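Local coordinates for inositol 2-dehydrogenase (Sinorhizobium meliloti, PDB 4HKT), which catalyses the NAD+-dependent oxidation of myo-inositol to scyllo-inosose, the first step of myo-inositol degradation to acetyl-CoA, at residues A156-F169 / A202-V214. Numbering follows the deposited sequence.
Sequences APPVDYIKRSGGIF and AIGDAGDYDSVSV. With EDO (1,2-ethanediol), chain Y.
In the C-terminal domain of this Gfo/Idh/MocA enzyme, Asp208 reaches the N-terminus of helix 168-184, where Ile168 N gives its hydrogen to OD1 at 2.8 Å, on the syn lone pair (N-H...O 152°). Tyr209 N makes a weak bond to the same oxygen, and the helix end probably favours the carboxylate charge. A water donates to both Asp208 OD2 and Ser165 OG, while Ser165 OG accepts from Gly167 N in an ST turn, tying the turn before the helix to the aspartate. Gly167, the N-cap residue, has no side chain to keep Asp208 OD1 from its CA (3.2 Å).

Beside this polar site, Ile162 CG2 lies 3.6 Å from Asp208 OD2 and also meets Ala206 CB; its CD1 meets Ile203 CG1 at 3.9 Å, the two side chains crossing at about a right angle. A Schellman motif at Gly207 ends helix 201-205, and O2 of 1,2-ethanediol, probably from the crystallisation liquor, donates to Ala206 O.

Farther along, Ile168 CG2 and Val212 CG1 meet tip to tip at 3.7 Å; Phe169, oblique to Val212, touches its CG1 through CZ (3.6 Å) and Val214 CG2 through CE1 (3.8 Å). Strand 211-218 thus packs against the start of helix 168-184; helix 305-324 also touches Phe169, and Ser213 OG is hydrogen-bonded to OE1 of Gln223 of a second subunit.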
ATOM      1  N   ALA B 156       0.034 -26.351  10.371  1.00 20.78           N
ATOM      2  CA  ALA B 156      -0.008 -26.852  11.749  1.00 23.01           C
ATOM      3  C   ALA B 156       1.136 -27.820  12.015  1.00 25.65           C
ATOM      4  O   ALA B 156       1.564 -28.503  11.115  1.00 23.38           O
ATOM      5  CB  ALA B 156      -1.309 -27.592  11.996  1.00 23.92           C
ATOM      6  N   PRO B 157       1.575 -27.918  13.272  1.00 24.71           N
ATOM      7  CA  PRO B 157       2.556 -28.922  13.579  1.00 23.49           C
ATOM      8  C   PRO B 157       1.913 -30.315  13.582  1.00 23.31           C
ATOM      9  O   PRO B 157       0.693 -30.431  13.560  1.00 21.23           O
ATOM     10  CB  PRO B 157       3.053 -28.519  14.960  1.00 24.76           C
ATOM     11  CG  PRO B 157       1.906 -27.797  15.587  1.00 25.14           C
ATOM     12  CD  PRO B 157       1.090 -27.207  14.475  1.00 24.92           C
ATOM     13  N   PRO B 158       2.753 -31.365  13.551  1.00 24.15           N
ATOM     14  CA  PRO B 158       2.245 -32.738  13.522  1.00 23.17           C
ATOM     15  C   PRO B 158       1.664 -33.153  14.861  1.00 21.80           C
ATOM     16  O   PRO B 158       1.978 -32.565  15.908  1.00 19.52           O
ATOM     17  CB  PRO B 158       3.493 -33.560  13.147  1.00 24.76           C
ATOM     18  CG  PRO B 158       4.675 -32.731  13.579  1.00 24.40           C
ATOM     19  CD  PRO B 158       4.231 -31.298  13.453  1.00 24.64           C
ATOM     20  N   VAL B 159       0.852 -34.200  14.849  1.00 21.46           N
ATOM     21  CA  VAL B 159       0.201 -34.667  16.070  1.00 19.99           C
ATOM     22  C   VAL B 159       1.140 -34.997  17.234  1.00 20.85           C
ATOM     23  O   VAL B 159       0.824 -34.689  18.393  1.00 18.14           O
ATOM     24  CB  VAL B 159      -0.757 -35.842  15.741  1.00 21.99           C
ATOM     25  CG1 VAL B 159      -1.159 -36.590  17.002  1.00 22.65           C
ATOM     26  CG2 VAL B 159      -1.978 -35.297  14.990  1.00 23.21           C
ATOM     27  N   ASP B 160       2.290 -35.642  16.965  1.00 22.66           N
ATOM     28  CA  ASP B 160       3.217 -36.005  18.061  1.00 24.72           C
ATOM     29  C   ASP B 160       3.715 -34.721  18.799  1.00 23.39           C
ATOM     30  O   ASP B 160       3.818 -34.680  20.035  1.00 23.87           O
ATOM     31  CB  ASP B 160       4.399 -36.863  17.556  1.00 29.69           C
ATOM     32  CG  ASP B 160       5.186 -36.198  16.423  1.00 34.93           C
ATOM     33  OD1 ASP B 160       4.813 -35.088  15.997  1.00 36.90           O
ATOM     34  OD2 ASP B 160       6.163 -36.797  15.917  1.00 41.55           O
ATOM     35  N   TYR B 161       3.953 -33.665  18.040  1.00 21.62           N
ATOM     36  CA  TYR B 161       4.311 -32.377  18.625  1.00 20.89           C
ATOM     37  C   TYR B 161       3.114 -31.788  19.402  1.00 20.82           C
ATOM     38  O   TYR B 161       3.250 -31.345  20.534  1.00 21.20           O
ATOM     39  CB  TYR B 161       4.756 -31.395  17.537  1.00 22.73           C
ATOM     40  CG  TYR B 161       5.128 -30.075  18.149  1.00 26.19           C
ATOM     41  CD1 TYR B 161       6.463 -29.785  18.494  1.00 27.84           C
ATOM     42  CD2 TYR B 161       4.141 -29.135  18.465  1.00 25.31           C
ATOM     43  CE1 TYR B 161       6.797 -28.581  19.123  1.00 28.72           C
ATOM     44  CE2 TYR B 161       4.463 -27.929  19.054  1.00 26.66           C
ATOM     45  CZ  TYR B 161       5.781 -27.651  19.393  1.00 29.18           C
ATOM     46  OH  TYR B 161       6.071 -26.462  20.000  1.00 27.86           O
ATOM     47  N   ILE B 162       1.945 -31.773  18.770  1.00 20.95           N
ATOM     48  CA  ILE B 162       0.724 -31.287  19.457  1.00 22.01           C
ATOM     49  C   ILE B 162       0.539 -31.883  20.841  1.00 23.32           C
ATOM     50  O   ILE B 162       0.358 -31.146  21.823  1.00 22.35           O
ATOM     51  CB  ILE B 162      -0.493 -31.483  18.580  1.00 20.18           C
ATOM     52  CG1 ILE B 162      -0.407 -30.442  17.448  1.00 20.12           C
ATOM     53  CG2 ILE B 162      -1.780 -31.327  19.403  1.00 20.76           C
ATOM     54  CD1 ILE B 162      -1.305 -30.711  16.295  1.00 21.03           C
ATOM     55  N   LYS B 163       0.608 -33.211  20.936  1.00 24.72           N
ATOM     56  CA  LYS B 163       0.425 -33.912  22.214  1.00 24.36           C
ATOM     57  C   LYS B 163       1.376 -33.503  23.305  1.00 23.52           C
ATOM     58  O   LYS B 163       1.041 -33.630  24.450  1.00 21.48           O
ATOM     59  CB  LYS B 163       0.473 -35.435  22.033  1.00 27.75           C
ATOM     60  CG  LYS B 163      -0.825 -35.959  21.449  1.00 32.75           C
ATOM     61  CD  LYS B 163      -0.751 -37.413  21.036  1.00 41.12           C
ATOM     62  CE  LYS B 163      -2.143 -37.885  20.626  1.00 48.72           C
ATOM     63  NZ  LYS B 163      -2.117 -39.130  19.806  1.00 54.44           N
ATOM     64  N   ARG B 164       2.556 -33.002  22.982  1.00 24.00           N
ATOM     65  CA  ARG B 164       3.468 -32.581  24.054  0.50 26.01           C
ATOM     66  C   ARG B 164       3.590 -31.048  24.173  1.00 25.87           C
ATOM     67  O   ARG B 164       4.463 -30.539  24.876  1.00 25.92           O
ATOM     68  CB  ARG B 164       4.853 -33.224  23.876  0.50 27.08           C
ATOM     69  CG  ARG B 164       5.592 -32.847  22.611  0.50 27.66           C
ATOM     70  CD  ARG B 164       6.923 -33.595  22.542  0.50 29.38           C
ATOM     71  NE  ARG B 164       7.218 -33.962  21.180  0.50 28.85           N
ATOM     72  CZ  ARG B 164       7.914 -33.217  20.340  0.50 30.14           C
ATOM     73  NH1 ARG B 164       8.416 -32.060  20.738  0.50 32.13           N
ATOM     74  NH2 ARG B 164       8.096 -33.638  19.102  0.50 31.08           N
ATOM     75  N   SER B 165       2.694 -30.322  23.501  1.00 22.78           N
ATOM     76  CA  SER B 165       2.846 -28.871  23.317  1.00 20.82           C
ATOM     77  C   SER B 165       2.111 -28.033  24.353  1.00 20.47           C
ATOM     78  O   SER B 165       2.327 -26.817  24.423  1.00 18.66           O
ATOM     79  CB  SER B 165       2.366 -28.459  21.922  1.00 19.74           C
ATOM     80  OG  SER B 165       0.938 -28.568  21.790  1.00 21.41           O
ATOM     81  N   GLY B 166       1.206 -28.670  25.091  1.00 17.36           N
ATOM     82  CA  GLY B 166       0.294 -27.993  25.970  1.00 18.56           C
ATOM     83  C   GLY B 166      -0.924 -27.322  25.321  1.00 17.71           C
ATOM     84  O   GLY B 166      -1.702 -26.639  26.017  1.00 16.82           O
ATOM     85  N   GLY B 167      -1.056 -27.473  24.009  1.00 16.50           N
ATOM     86  CA  GLY B 167      -2.200 -26.976  23.266  1.00 17.04           C
ATOM     87  C   GLY B 167      -1.959 -25.591  22.716  1.00 16.72           C
ATOM     88  O   GLY B 167      -0.970 -24.931  23.067  1.00 15.46           O
ATOM     89  N   ILE B 168      -2.840 -25.189  21.797  1.00 16.92           N
ATOM     90  CA  ILE B 168      -2.597 -24.020  20.978  1.00 15.81           C
ATOM     91  C   ILE B 168      -2.374 -22.758  21.822  1.00 14.93           C
ATOM     92  O   ILE B 168      -1.508 -21.919  21.489  1.00 14.43           O
ATOM     93  CB  ILE B 168      -3.736 -23.807  19.954  1.00 15.81           C
ATOM     94  CG1 ILE B 168      -3.396 -22.679  18.994  1.00 15.78           C
ATOM     95  CG2 ILE B 168      -5.057 -23.456  20.660  1.00 16.22           C
ATOM     96  CD1 ILE B 168      -4.319 -22.655  17.805  1.00 15.56           C
ATOM     97  N   PHE B 169      -3.073 -22.637  22.947  1.00 14.76           N
ATOM     98  CA  PHE B 169      -2.928 -21.415  23.770  1.00 14.54           C
ATOM     99  C   PHE B 169      -1.558 -21.329  24.402  1.00 16.82           C
ATOM    100  O   PHE B 169      -0.957 -20.264  24.438  1.00 15.41           O
ATOM    101  CB  PHE B 169      -4.005 -21.351  24.822  1.00 14.85           C
ATOM    102  CG  PHE B 169      -5.396 -21.143  24.246  1.00 14.89           C
ATOM    103  CD1 PHE B 169      -5.696 -19.977  23.545  1.00 15.04           C
ATOM    104  CD2 PHE B 169      -6.394 -22.087  24.430  1.00 16.04           C
ATOM    105  CE1 PHE B 169      -6.960 -19.764  23.034  1.00 15.24           C
ATOM    106  CE2 PHE B 169      -7.663 -21.885  23.908  1.00 16.86           C
ATOM    107  CZ  PHE B 169      -7.950 -20.713  23.212  1.00 16.09           C
ATOM    108  N   ALA B 202      -7.685 -34.280  12.892  1.00 21.28           N
ATOM    109  CA  ALA B 202      -6.652 -34.949  13.694  1.00 22.93           C
ATOM    110  C   ALA B 202      -6.132 -34.095  14.849  1.00 21.26           C
ATOM    111  O   ALA B 202      -5.676 -34.621  15.844  1.00 20.09           O
ATOM    112  CB  ALA B 202      -5.479 -35.402  12.808  1.00 23.41           C
ATOM    113  N   ILE B 203      -6.197 -32.770  14.713  1.00 20.70           N
ATOM    114  CA  ILE B 203      -5.831 -31.874  15.818  1.00 19.77           C
ATOM    115  C   ILE B 203      -6.836 -32.012  16.952  1.00 19.83           C
ATOM    116  O   ILE B 203      -6.455 -32.167  18.135  1.00 17.78           O
ATOM    117  CB  ILE B 203      -5.725 -30.402  15.337  1.00 20.42           C
ATOM    118  CG1 ILE B 203      -4.612 -30.315  14.286  1.00 21.02           C
ATOM    119  CG2 ILE B 203      -5.413 -29.465  16.501  1.00 20.43           C
ATOM    120  CD1 ILE B 203      -4.536 -28.987  13.541  1.00 22.24           C
ATOM    121  N   GLY B 204      -8.115 -31.957  16.596  1.00 20.42           N
ATOM    122  CA  GLY B 204      -9.186 -32.209  17.560  1.00 21.74           C
ATOM    123  C   GLY B 204      -9.111 -33.559  18.225  1.00 22.18           C
ATOM    124  O   GLY B 204      -9.289 -33.682  19.441  1.00 24.15           O
ATOM    125  N   ASP B 205      -8.839 -34.595  17.446  1.00 23.94           N
ATOM    126  CA  ASP B 205      -8.701 -35.946  18.013  1.00 24.71           C
ATOM    127  C   ASP B 205      -7.555 -35.987  19.024  1.00 25.16           C
ATOM    128  O   ASP B 205      -7.611 -36.715  20.017  1.00 24.34           O
ATOM    129  CB  ASP B 205      -8.457 -36.992  16.904  1.00 25.06           C
ATOM    130  CG  ASP B 205      -9.662 -37.168  15.978  1.00 28.85           C
ATOM    131  OD1 ASP B 205     -10.821 -36.827  16.373  1.00 29.67           O
ATOM    132  OD2 ASP B 205      -9.453 -37.644  14.838  1.00 27.36           O
ATOM    133  N   ALA B 206      -6.513 -35.195  18.784  1.00 24.23           N
ATOM    134  CA  ALA B 206      -5.403 -35.103  19.740  1.00 24.00           C
ATOM    135  C   ALA B 206      -5.733 -34.258  20.988  1.00 24.02           C
ATOM    136  O   ALA B 206      -4.904 -34.099  21.857  1.00 25.92           O
ATOM    137  CB  ALA B 206      -4.157 -34.545  19.047  1.00 23.34           C
ATOM    138  N   GLY B 207      -6.934 -33.709  21.075  1.00 23.80           N
ATOM    139  CA  GLY B 207      -7.285 -32.884  22.239  1.00 23.56           C
ATOM    140  C   GLY B 207      -6.935 -31.395  22.142  1.00 21.09           C
ATOM    141  O   GLY B 207      -6.932 -30.701  23.164  1.00 21.52           O
ATOM    142  N   ASP B 208      -6.708 -30.892  20.928  1.00 19.25           N
ATOM    143  CA  ASP B 208      -6.276 -29.515  20.734  1.00 19.01           C
ATOM    144  C   ASP B 208      -7.290 -28.788  19.821  1.00 18.06           C
ATOM    145  O   ASP B 208      -8.206 -29.380  19.305  1.00 19.53           O
ATOM    146  CB  ASP B 208      -4.864 -29.469  20.139  1.00 18.55           C
ATOM    147  CG  ASP B 208      -4.143 -28.160  20.397  1.00 20.44           C
ATOM    148  OD1 ASP B 208      -4.636 -27.294  21.204  1.00 20.05           O
ATOM    149  OD2 ASP B 208      -3.057 -27.984  19.780  1.00 20.94           O
ATOM    150  N   TYR B 209      -7.086 -27.488  19.654  1.00 17.73           N
ATOM    151  CA  TYR B 209      -7.870 -26.683  18.795  1.00 17.06           C
ATOM    152  C   TYR B 209      -6.905 -26.097  17.798  1.00 16.64           C
ATOM    153  O   TYR B 209      -5.695 -25.974  18.088  1.00 17.40           O
ATOM    154  CB  TYR B 209      -8.543 -25.552  19.617  1.00 17.96           C
ATOM    155  CG  TYR B 209      -9.581 -26.002  20.641  1.00 19.87           C
ATOM    156  CD1 TYR B 209     -10.857 -26.396  20.241  1.00 21.49           C
ATOM    157  CD2 TYR B 209      -9.301 -25.974  22.012  1.00 22.28           C
ATOM    158  CE1 TYR B 209     -11.818 -26.803  21.162  1.00 21.77           C
ATOM    159  CE2 TYR B 209     -10.259 -26.367  22.941  1.00 22.03           C
ATOM    160  CZ  TYR B 209     -11.509 -26.781  22.504  1.00 23.80           C
ATOM    161  OH  TYR B 209     -12.451 -27.135  23.448  1.00 26.04           O
ATOM    162  N   ASP B 210      -7.430 -25.619  16.674  1.00 16.05           N
ATOM    163  CA  ASP B 210      -6.584 -25.000  15.645  1.00 16.32           C
ATOM    164  C   ASP B 210      -6.934 -23.579  15.218  1.00 15.25           C
ATOM    165  O   ASP B 210      -6.206 -22.976  14.418  1.00 16.40           O
ATOM    166  CB  ASP B 210      -6.480 -25.923  14.422  1.00 17.68           C
ATOM    167  CG  ASP B 210      -7.818 -26.117  13.706  1.00 20.31           C
ATOM    168  OD1 ASP B 210      -8.655 -25.153  13.631  1.00 18.52           O
ATOM    169  OD2 ASP B 210      -8.026 -27.265  13.201  1.00 19.33           O
ATOM    170  N   SER B 211      -8.033 -23.046  15.739  1.00 15.97           N
ATOM    171  CA  SER B 211      -8.544 -21.731  15.389  1.00 16.44           C
ATOM    172  C   SER B 211      -9.165 -21.119  16.653  1.00 16.62           C
ATOM    173  O   SER B 211     -10.130 -21.671  17.217  1.00 14.90           O
ATOM    174  CB  SER B 211      -9.620 -21.854  14.317  1.00 17.77           C
ATOM    175  OG  SER B 211      -9.121 -22.536  13.177  1.00 17.55           O
ATOM    176  N   VAL B 212      -8.587 -19.996  17.132  1.00 16.42           N
ATOM    177  CA  VAL B 212      -8.960 -19.458  18.437  1.00 14.23           C
ATOM    178  C   VAL B 212      -9.018 -17.935  18.377  1.00 14.57           C
ATOM    179  O   VAL B 212      -8.295 -17.292  17.598  1.00 15.55           O
ATOM    180  CB  VAL B 212      -8.015 -19.902  19.586  1.00 14.48           C
ATOM    181  CG1 VAL B 212      -7.970 -21.407  19.717  1.00 16.22           C
ATOM    182  CG2 VAL B 212      -6.598 -19.408  19.395  1.00 15.08           C
ATOM    183  N   SER B 213      -9.845 -17.383  19.245  1.00 14.60           N
ATOM    184  CA  SER B 213     -10.066 -15.960  19.367  1.00 14.38           C
ATOM    185  C   SER B 213     -10.065 -15.659  20.873  1.00 14.89           C
ATOM    186  O   SER B 213     -10.646 -16.409  21.670  1.00 13.69           O
ATOM    187  CB  SER B 213     -11.408 -15.579  18.802  1.00 15.04           C
ATOM    188  OG  SER B 213     -11.586 -15.961  17.467  1.00 15.65           O
ATOM    189  N   VAL B 214      -9.379 -14.585  21.267  1.00 15.09           N
ATOM    190  CA  VAL B 214      -9.260 -14.226  22.691  1.00 14.50           C
ATOM    191  C   VAL B 214      -9.472 -12.723  22.882  1.00 13.86           C
ATOM    192  O   VAL B 214      -9.086 -11.967  22.048  1.00 13.57           O
ATOM    193  CB  VAL B 214      -7.895 -14.593  23.255  1.00 15.26           C
ATOM    194  CG1 VAL B 214      -7.886 -14.387  24.762  1.00 15.68           C
ATOM    195  CG2 VAL B 214      -7.535 -16.036  22.969  1.00 15.45           C
TER
HETATM  196  C1  EDO Y 408      -2.729 -30.310  23.592  1.00 41.91           C
HETATM  197  O1  EDO Y 408      -2.775 -30.205  25.022  1.00 44.12           O
HETATM  198  C2  EDO Y 408      -2.640 -31.779  23.239  1.00 45.71           C
HETATM  199  O2  EDO Y 408      -3.824 -32.452  23.657  1.00 45.33           O
HETATM  200  O   HOH W   1      -0.556 -26.841  20.004  1.00 15.00           O